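Local coordinates for protein tubulin-specific chaperone (Trypanosoma brucei, PDB 4B6W) that probably binds alpha-tubulin and microtubule plus ends as tubulin-binding cofactor B, a chaperone of which this chain is the ubiquitin-like domain, at residues E28-K31 / E32-T36. Residues are numbered along the deposited sequence; the frame is centred on the assembly and turned at random.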
loop_
_atom_site.group_PDB
_atom_site.type_symbol
_atom_site.label_atom_id
_atom_site.label_comp_id
_atom_site.label_asym_id
_atom_site.label_seq_id
_atom_site.Cartn_x
_atom_site.Cartn_y
_atom_site.Cartn_z
ATOM N N GLU A 28 -2.298 8.584 -2.475
ATOM C CA GLU A 28 -3.693 8.848 -2.082
ATOM C C GLU A 28 -4.713 8.070 -2.912
ATOM O O GLU A 28 -5.751 7.639 -2.391
ATOM C CB GLU A 28 -4.002 10.321 -2.278
ATOM C CG GLU A 28 -5.415 10.730 -1.946
ATOM C CD GLU A 28 -5.619 12.222 -2.156
ATOM O OE1 GLU A 28 -4.670 12.986 -1.831
ATOM O OE2 GLU A 28 -6.706 12.619 -2.663
ATOM N N SER A 29 -4.453 7.966 -4.213
ATOM C CA SER A 29 -5.369 7.259 -5.107
ATOM C C SER A 29 -5.325 5.773 -4.759
ATOM O O SER A 29 -6.350 5.108 -4.778
ATOM C CB SER A 29 -4.996 7.493 -6.571
ATOM O OG SER A 29 -3.806 6.808 -6.924
ATOM N N ILE A 30 -4.140 5.279 -4.380
ATOM C CA ILE A 30 -3.957 3.866 -4.019
ATOM C C ILE A 30 -4.735 3.510 -2.750
ATOM O O ILE A 30 -5.378 2.457 -2.697
ATOM C CB ILE A 30 -2.458 3.501 -3.854
ATOM C CG1 ILE A 30 -1.745 3.574 -5.202
ATOM C CG2 ILE A 30 -2.266 2.112 -3.227
ATOM C CD1 ILE A 30 -0.243 3.547 -5.061
ATOM N N LYS A 31 -4.701 4.391 -1.757
ATOM C CA LYS A 31 -5.471 4.199 -0.520
ATOM C C LYS A 31 -6.988 4.077 -0.783
ATOM O O LYS A 31 -7.707 3.369 -0.058
ATOM C CB LYS A 31 -5.226 5.363 0.445
ATOM C CG LYS A 31 -3.829 5.412 1.048
ATOM C CD LYS A 31 -3.665 6.508 2.121
ATOM C CE LYS A 31 -2.196 6.550 2.617
ATOM N NZ LYS A 31 -1.944 7.514 3.762
ATOM N N GLU A 32 -7.464 4.813 -1.791
ATOM C CA GLU A 32 -8.864 4.767 -2.186
ATOM C C GLU A 32 -9.236 3.376 -2.628
ATOM O O GLU A 32 -10.231 2.822 -2.178
ATOM C CB GLU A 32 -9.145 5.718 -3.347
ATOM C CG GLU A 32 -9.245 7.166 -2.924
ATOM C CD GLU A 32 -10.372 7.390 -1.947
ATOM O OE1 GLU A 32 -11.512 6.965 -2.276
ATOM O OE2 GLU A 32 -10.108 7.986 -0.870
ATOM N N ASN A 33 -8.442 2.847 -3.543
ATOM C CA ASN A 33 -8.588 1.485 -4.026
ATOM C C ASN A 33 -8.448 0.428 -2.944
ATOM O O ASN A 33 -9.248 -0.501 -2.873
ATOM C CB ASN A 33 -7.567 1.196 -5.109
ATOM C CG ASN A 33 -7.787 -0.131 -5.725
ATOM O OD1 ASN A 33 -7.021 -1.078 -5.485
ATOM N ND2 ASN A 33 -8.877 -0.251 -6.468
ATOM N N VAL A 34 -7.453 0.604 -2.090
ATOM C CA VAL A 34 -7.230 -0.258 -0.923
ATOM C C VAL A 34 -8.471 -0.354 -0.027
ATOM O O VAL A 34 -8.772 -1.415 0.508
ATOM C CB VAL A 34 -5.987 0.189 -0.116
ATOM C CG1 VAL A 34 -5.871 -0.597 1.175
ATOM C CG2 VAL A 34 -4.736 -0.022 -0.938
ATOM N N PHE A 35 -9.206 0.750 0.101
ATOM C CA PHE A 35 -10.463 0.783 0.874
ATOM C C PHE A 35 -11.484 -0.239 0.385
ATOM O O PHE A 35 -12.260 -0.765 1.171
ATOM C CB PHE A 35 -11.071 2.191 0.823
ATOM C CG PHE A 35 -12.389 2.322 1.550
ATOM C CD1 PHE A 35 -13.589 2.010 0.906
ATOM C CD2 PHE A 35 -12.426 2.763 2.857
ATOM C CE1 PHE A 35 -14.828 2.131 1.564
ATOM C CE2 PHE A 35 -13.655 2.900 3.537
ATOM C CZ PHE A 35 -14.865 2.583 2.880
ATOM N N THR A 36 -11.474 -0.523 -0.916
ATOM C CA THR A 36 -12.387 -1.541 -1.491
ATOM C C THR A 36 -12.127 -2.965 -0.912
ATOM O O THR A 36 -13.022 -3.797 -0.883
ATOM C CB THR A 36 -12.403 -1.521 -3.065
ATOM O OG1 THR A 36 -11.189 -2.028 -3.602
ATOM C CG2 THR A 36 -12.573 -0.101 -3.579
HETATM O O HOH W 1 -7.344 8.598 -0.303
#
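Ile-30 and Val-34, one turn apart on the helix of the ubiquitin-like domain, meet through a single methyl pair, Ile-30 CG2 to Val-34 CG2 at 4.0 Å, their side chains set at a slant to each other. Val-34 CG2 is turned back along the helix: it stands anti to its own carbonyl carbon, and this brings it to 3.1 Å from Ile-30 O. The same oxygen accepts Val-34 N at 2.8 Å with an N-H...O angle of 166°, the donor lying close to the extension of the carbonyl bond. Both residues are buried and face the sheet, where each touches Tyr-21 of strand 15-22; Ile-30 also packs on Leu-47 and Val-34 on Met-45, both of strand 45-50.

On the outer side chi1 (-77°) sets Glu-32 CG beside its backbone N, 3.6 Å from Glu-28 O, and a bend at chi2 (-61°) turns the carboxylate so that OE2 accepts from a water at 2.9 Å. Glu-32 N is shared weakly between Glu-28 O and Ser-29 O, and this water gives Glu-28 O a second donor. Lys-31 runs extended to Met-45 O and Asn-63 OD1, which bind its NZ, while Asn-33 O is gripped by two donors of Thr-36, its N and, in the carbonyl plane at 2.6 Å, its OG1.

Apolar packing thus holds the inward face of this amphipathic helix, whereas outside, water supplements weak bonding at Glu-28 O.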